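Side-chain contacts in tungsten formylmethanofuran dehydrogenase subunit E (Syntrophus aciditrophicus, PDB 3D00), which is of uncertain function but binds zinc and belongs to the FmdE family implicated in microbial methanogenesis: residues L8-S11 / Y12-V16; A175-E179 / L180-C184. All coordinates share one frame; numbering follows the deposited sequence.

Contact 1 (L8-S11 / Y12-V16); sequences LSYS and YEEYV
With chi1 of S11 at 62°, OG stands between the backbone N and the carbonyl carbon of its own residue, within reach of the E14 amide. The E14 chain takes the complementary course: CG lies anti to the carbonyl carbon (chi1 -83°) and the chain then runs extended, carrying the carboxylate back to the N of S11. E14 N donates to S11 OG at 3.0 Å in a somewhat bent bond. The return bond, from S11 N to E14 OE1, is straighter but long at 3.3 Å and weak. This reciprocal pairing of N-cap side chain and third helical residue is a capping box, and it starts helix 12-23, whose first amides lack acceptors within the helix. The negative charge of the E14 carboxylate beside this end would also be expected to interact favourably with the partial positive charge of the helix N-terminus. S11 O meanwhile accepts from Y15 N at 2.9 Å, which brings the cap residue's own carbonyl into the helical pattern.

Y10 adds an apolar element just before the cap. Its CB meets CB of E14 at 3.9 Å and CB of Y15 at 4.1 Å, while its ring approaches CB of E14 obliquely, with the ring and carboxylate planes 80° apart. Over the centre of one ring face lies S9 OG, 4.1 Å above the plane. The Y15 side chain leads away, and its OH is hydrogen-bonded to V30 O; the side chain also packs on A63 and L67 of helix 60-67. Y12, directed away from the cap, packs on L31 of helix 28-42 and I135 of helix 129-138, and E13 OE2 forms a salt bridge with R136 of the latter helix.

Contact 2 (A175-E179 / L180-C184); sequences AQDGE and LCLSC. With ZN (zinc ion), chain B.
Van der Waals contact between D177 and L182 joins the two sides of this turn. The side chains cross at about a right angle, and CD1 of L182 lies over one face of the D177 carboxylate, 3.6 Å from OD2, while CG of L182 lies 3.9 Å from CB of D177.

A water supplies the polar link. It donates to D177 OD2 at 2.6 Å and accepts from L182 N at 2.9 Å, giving this early amide of helix 182-187 a partner and tying the aspartate to the helix start.

Metal coordination fixes the far side. C181 SG binds the zinc ion at 2.4 Å and C184 SG at 2.5 Å, with C166 and C169 completing the four-cysteine site of the treble-clef zinc finger. C181 is also the N-cap: SG is set between the backbone N and the carbonyl carbon (chi1 72°), where it meets both the zinc ion and the backbone N of C184, which donates to SG at 3.4 Å in a nearly straight bond (172°). Such an N-H...S bond would be expected to temper the negative charge on the thiolate.

D177 and L182 also pack on M82 of the second subunit. The turn follows strand 172-174, antiparallel to strand 163-165, and leads into helix 182-187, where Q185 NE2 is hydrogen-bonded to the carbonyls of D177 and L180.

Contact 1 comes first along the chain, at the loop leading into helix 12-23 in the FmdE core, and contact 2 follows near the C-terminus, in the treble-clef zinc finger. Their centres are 44 Å apart, on opposite sides of the chain's centre, and their nearest atoms are about 32 Å apart, so they do not touch. Neither helix nor strand is shared: contact 1 packs among helices 28-42, 60-67 and 129-138, whereas contact 2 lies between strand 172-174 and helix 182-187. Each marks a helix start, one in the alpha+beta core and the other in the auxiliary zinc module, which meets the second subunit.

Contact 1 (L8-S11 / Y12-V16)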
ATOM      1  N   LEU A   8      16.422  -9.813  -7.100  1.00 43.90           N
ATOM      2  CA  LEU A   8      17.422  -9.033  -6.379  1.00 44.22           C
ATOM      3  C   LEU A   8      18.372 -10.001  -5.609  1.00 45.00           C
ATOM      4  O   LEU A   8      19.018 -10.833  -6.242  1.00 44.53           O
ATOM      5  CB  LEU A   8      16.758  -7.954  -5.499  1.00 44.36           C
ATOM      6  CG  LEU A   8      15.925  -6.860  -6.205  1.00 44.44           C
ATOM      7  CD1 LEU A   8      15.336  -5.975  -5.193  1.00 44.56           C
ATOM      8  CD2 LEU A   8      16.761  -6.024  -7.167  1.00 44.98           C
ATOM      9  N   SER A   9      18.401  -9.913  -4.271  1.00 46.32           N
ATOM     10  CA  SER A   9      19.275 -10.725  -3.406  1.00 46.63           C
ATOM     11  C   SER A   9      18.694 -12.100  -3.080  1.00 46.67           C
ATOM     12  O   SER A   9      19.389 -12.951  -2.518  1.00 47.26           O
ATOM     13  CB  SER A   9      19.531  -9.986  -2.073  1.00 46.96           C
ATOM     14  OG  SER A   9      18.407 -10.082  -1.189  1.00 47.01           O
ATOM     15  N   TYR A  10      17.420 -12.314  -3.396  1.00 47.13           N
ATOM     16  CA  TYR A  10      16.754 -13.588  -3.100  1.00 47.49           C
ATOM     17  C   TYR A  10      16.842 -14.606  -4.263  1.00 47.01           C
ATOM     18  O   TYR A  10      16.912 -14.248  -5.435  1.00 47.15           O
ATOM     19  CB  TYR A  10      15.275 -13.375  -2.738  1.00 48.55           C
ATOM     20  CG  TYR A  10      14.966 -12.455  -1.573  1.00 48.68           C
ATOM     21  CD1 TYR A  10      15.273 -12.806  -0.267  1.00 48.71           C
ATOM     22  CD2 TYR A  10      14.291 -11.262  -1.777  1.00 49.44           C
ATOM     23  CE1 TYR A  10      14.952 -11.972   0.794  1.00 49.01           C
ATOM     24  CE2 TYR A  10      13.978 -10.422  -0.736  1.00 49.34           C
ATOM     25  CZ  TYR A  10      14.302 -10.775   0.553  1.00 49.38           C
ATOM     26  OH  TYR A  10      13.955  -9.911   1.573  1.00 49.37           O
ATOM     27  N   SER A  11      16.851 -15.885  -3.907  1.00 45.24           N
ATOM     28  CA  SER A  11      16.615 -16.959  -4.849  1.00 43.80           C
ATOM     29  C   SER A  11      15.139 -16.944  -5.141  1.00 43.19           C
ATOM     30  O   SER A  11      14.367 -16.356  -4.391  1.00 45.30           O
ATOM     31  CB  SER A  11      17.035 -18.311  -4.239  1.00 43.45           C
ATOM     32  OG  SER A  11      16.267 -18.621  -3.081  1.00 42.01           O
ATOM     33  N   TYR A  12      14.720 -17.578  -6.223  1.00 42.95           N
ATOM     34  CA  TYR A  12      13.304 -17.579  -6.580  1.00 43.65           C
ATOM     35  C   TYR A  12      12.485 -18.225  -5.457  1.00 44.52           C
ATOM     36  O   TYR A  12      11.369 -17.805  -5.176  1.00 44.08           O
ATOM     37  CB  TYR A  12      13.074 -18.303  -7.899  1.00 43.15           C
ATOM     38  CG  TYR A  12      11.696 -18.122  -8.464  1.00 42.49           C
ATOM     39  CD1 TYR A  12      11.331 -16.945  -9.059  1.00 42.10           C
ATOM     40  CD2 TYR A  12      10.751 -19.142  -8.374  1.00 42.85           C
ATOM     41  CE1 TYR A  12      10.063 -16.778  -9.556  1.00 43.01           C
ATOM     42  CE2 TYR A  12       9.477 -18.988  -8.872  1.00 42.65           C
ATOM     43  CZ  TYR A  12       9.142 -17.819  -9.463  1.00 43.03           C
ATOM     44  OH  TYR A  12       7.878 -17.660  -9.955  1.00 43.85           O
ATOM     45  N   GLU A  13      13.062 -19.234  -4.812  1.00 45.18           N
ATOM     46  CA  GLU A  13      12.378 -19.957  -3.751  1.00 45.98           C
ATOM     47  C   GLU A  13      12.309 -19.135  -2.485  1.00 45.31           C
ATOM     48  O   GLU A  13      11.296 -19.162  -1.812  1.00 45.42           O
ATOM     49  CB  GLU A  13      13.056 -21.301  -3.478  1.00 47.53           C
ATOM     50  CG  GLU A  13      12.934 -22.308  -4.643  1.00 48.48           C
ATOM     51  CD  GLU A  13      14.054 -22.234  -5.671  1.00 48.90           C
ATOM     52  OE1 GLU A  13      14.812 -21.246  -5.730  1.00 49.27           O
ATOM     53  OE2 GLU A  13      14.173 -23.195  -6.449  1.00 50.32           O
ATOM     54  N   GLU A  14      13.368 -18.389  -2.175  1.00 45.39           N
ATOM     55  CA  GLU A  14      13.336 -17.420  -1.062  1.00 46.29           C
ATOM     56  C   GLU A  14      12.285 -16.335  -1.313  1.00 46.11           C
ATOM     57  O   GLU A  14      11.575 -15.896  -0.387  1.00 47.54           O
ATOM     58  CB  GLU A  14      14.708 -16.757  -0.865  1.00 47.43           C
ATOM     59  CG  GLU A  14      15.709 -17.579  -0.034  1.00 48.03           C
ATOM     60  CD  GLU A  14      17.166 -17.309  -0.395  1.00 49.05           C
ATOM     61  OE1 GLU A  14      17.540 -16.151  -0.679  1.00 49.07           O
ATOM     62  OE2 GLU A  14      17.952 -18.279  -0.398  1.00 50.97           O
ATOM     63  N   TYR A  15      12.196 -15.895  -2.567  1.00 43.70           N
ATOM     64  CA  TYR A  15      11.257 -14.833  -2.923  1.00 41.66           C
ATOM     65  C   TYR A  15       9.815 -15.351  -2.830  1.00 41.65           C
ATOM     66  O   TYR A  15       8.960 -14.656  -2.272  1.00 40.98           O
ATOM     67  CB  TYR A  15      11.578 -14.215  -4.296  1.00 39.91           C
ATOM     68  CG  TYR A  15      10.534 -13.195  -4.721  1.00 39.28           C
ATOM     69  CD1 TYR A  15      10.386 -11.966  -4.035  1.00 40.08           C
ATOM     70  CD2 TYR A  15       9.638 -13.472  -5.754  1.00 39.16           C
ATOM     71  CE1 TYR A  15       9.404 -11.045  -4.420  1.00 38.89           C
ATOM     72  CE2 TYR A  15       8.659 -12.574  -6.126  1.00 38.43           C
ATOM     73  CZ  TYR A  15       8.538 -11.359  -5.459  1.00 39.29           C
ATOM     74  OH  TYR A  15       7.551 -10.459  -5.841  1.00 38.70           O
ATOM     75  N   VAL A  16       9.556 -16.555  -3.351  1.00 41.49           N
ATOM     76  CA  VAL A  16       8.238 -17.194  -3.226  1.00 40.99           C
ATOM     77  C   VAL A  16       7.836 -17.275  -1.752  1.00 41.38           C
ATOM     78  O   VAL A  16       6.714 -16.906  -1.394  1.00 40.09           O
ATOM     79  CB  VAL A  16       8.183 -18.595  -3.899  1.00 41.35           C
ATOM     80  CG1 VAL A  16       6.891 -19.343  -3.536  1.00 40.95           C
ATOM     81  CG2 VAL A  16       8.335 -18.467  -5.430  1.00 41.17           C
TER

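Contact 2 (A175-E179 / L180-C184)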
ATOM      1  N   ALA A 175      -6.672  21.600   7.352  1.00 46.21           N
ATOM      2  CA  ALA A 175      -7.607  22.719   7.132  1.00 46.78           C
ATOM      3  C   ALA A 175      -7.941  22.950   5.657  1.00 47.51           C
ATOM      4  O   ALA A 175      -9.026  23.456   5.322  1.00 46.04           O
ATOM      5  CB  ALA A 175      -7.046  23.999   7.732  1.00 47.26           C
ATOM      6  N   GLN A 176      -7.016  22.568   4.787  1.00 48.52           N
ATOM      7  CA  GLN A 176      -7.220  22.726   3.356  1.00 50.90           C
ATOM      8  C   GLN A 176      -8.401  21.900   2.851  1.00 50.51           C
ATOM      9  O   GLN A 176      -9.037  22.266   1.876  1.00 51.16           O
ATOM     10  CB  GLN A 176      -5.936  22.392   2.586  1.00 52.30           C
ATOM     11  CG  GLN A 176      -5.630  20.928   2.511  1.00 54.67           C
ATOM     12  CD  GLN A 176      -4.166  20.576   2.794  1.00 56.46           C
ATOM     13  OE1 GLN A 176      -3.423  21.355   3.418  1.00 58.64           O
ATOM     14  NE2 GLN A 176      -3.763  19.375   2.377  1.00 56.83           N
ATOM     15  N   ASP A 177      -8.715  20.807   3.531  1.00 50.40           N
ATOM     16  CA  ASP A 177      -9.768  19.914   3.062  1.00 50.77           C
ATOM     17  C   ASP A 177     -11.171  20.530   3.132  1.00 50.63           C
ATOM     18  O   ASP A 177     -12.100  19.990   2.518  1.00 49.80           O
ATOM     19  CB  ASP A 177      -9.754  18.583   3.854  1.00 50.71           C
ATOM     20  CG  ASP A 177      -8.531  17.742   3.589  1.00 49.73           C
ATOM     21  OD1 ASP A 177      -7.778  18.086   2.679  1.00 50.31           O
ATOM     22  OD2 ASP A 177      -8.307  16.735   4.307  1.00 49.79           O
ATOM     23  N   GLY A 178     -11.330  21.614   3.906  1.00 51.22           N
ATOM     24  CA  GLY A 178     -12.615  22.282   4.083  1.00 51.60           C
ATOM     25  C   GLY A 178     -13.064  22.504   5.516  1.00 52.40           C
ATOM     26  O   GLY A 178     -12.300  22.344   6.444  1.00 52.43           O
ATOM     27  N   GLU A 179     -14.335  22.880   5.664  1.00 54.08           N
ATOM     28  CA  GLU A 179     -14.934  23.230   6.947  1.00 54.16           C
ATOM     29  C   GLU A 179     -15.360  21.990   7.713  1.00 53.03           C
ATOM     30  O   GLU A 179     -15.705  22.069   8.895  1.00 53.37           O
ATOM     31  CB  GLU A 179     -16.166  24.109   6.764  1.00 55.96           C
ATOM     32  CG  GLU A 179     -16.110  25.124   5.641  1.00 57.08           C
ATOM     33  CD  GLU A 179     -17.480  25.735   5.415  1.00 57.91           C
ATOM     34  OE1 GLU A 179     -18.014  26.351   6.370  1.00 58.73           O
ATOM     35  OE2 GLU A 179     -18.028  25.563   4.302  1.00 58.28           O
ATOM     36  N   LEU A 180     -15.419  20.865   7.015  1.00 50.26           N
ATOM     37  CA  LEU A 180     -15.456  19.574   7.657  1.00 48.91           C
ATOM     38  C   LEU A 180     -14.342  18.765   7.048  1.00 45.80           C
ATOM     39  O   LEU A 180     -13.728  19.143   6.051  1.00 45.37           O
ATOM     40  CB  LEU A 180     -16.784  18.850   7.435  1.00 49.63           C
ATOM     41  CG  LEU A 180     -18.103  19.516   7.780  1.00 48.95           C
ATOM     42  CD1 LEU A 180     -19.208  18.827   7.013  1.00 49.03           C
ATOM     43  CD2 LEU A 180     -18.385  19.499   9.287  1.00 49.72           C
ATOM     44  N   CYS A 181     -14.057  17.646   7.670  1.00 44.49           N
ATOM     45  CA  CYS A 181     -13.109  16.727   7.119  1.00 43.48           C
ATOM     46  C   CYS A 181     -13.785  15.975   5.993  1.00 43.85           C
ATOM     47  O   CYS A 181     -15.024  15.998   5.824  1.00 45.73           O
ATOM     48  CB  CYS A 181     -12.610  15.754   8.170  1.00 42.29           C
ATOM     49  SG  CYS A 181     -13.835  14.568   8.625  1.00 43.28           S
ATOM     50  N   LEU A 182     -12.940  15.320   5.213  1.00 44.33           N
ATOM     51  CA  LEU A 182     -13.362  14.674   3.981  1.00 42.60           C
ATOM     52  C   LEU A 182     -14.296  13.516   4.287  1.00 42.89           C
ATOM     53  O   LEU A 182     -15.135  13.177   3.482  1.00 41.42           O
ATOM     54  CB  LEU A 182     -12.152  14.230   3.175  1.00 41.95           C
ATOM     55  CG  LEU A 182     -11.340  15.337   2.463  1.00 41.58           C
ATOM     56  CD1 LEU A 182     -10.055  14.817   1.815  1.00 40.73           C
ATOM     57  CD2 LEU A 182     -12.199  16.105   1.407  1.00 41.35           C
ATOM     58  N   SER A 183     -14.179  12.925   5.476  1.00 43.36           N
ATOM     59  CA  SER A 183     -15.099  11.873   5.870  1.00 43.72           C
ATOM     60  C   SER A 183     -16.487  12.469   6.066  1.00 45.76           C
ATOM     61  O   SER A 183     -17.466  12.009   5.469  1.00 45.40           O
ATOM     62  CB  SER A 183     -14.620  11.141   7.135  1.00 43.12           C
ATOM     63  OG  SER A 183     -15.521  10.106   7.480  1.00 43.25           O
ATOM     64  N   CYS A 184     -16.568  13.516   6.885  1.00 45.93           N
ATOM     65  CA  CYS A 184     -17.837  14.176   7.186  1.00 46.40           C
ATOM     66  C   CYS A 184     -18.448  14.869   5.968  1.00 47.31           C
ATOM     67  O   CYS A 184     -19.676  15.053   5.885  1.00 48.07           O
ATOM     68  CB  CYS A 184     -17.650  15.144   8.376  1.00 46.14           C
ATOM     69  SG  CYS A 184     -17.549  14.263   9.943  1.00 46.20           S
TER
HETATM   70 ZN    ZN B 200     -15.259  15.060  10.483  1.00 38.46          ZN
HETATM   71  O   HOH W   1     -10.083  15.526   5.778  1.00 33.92           O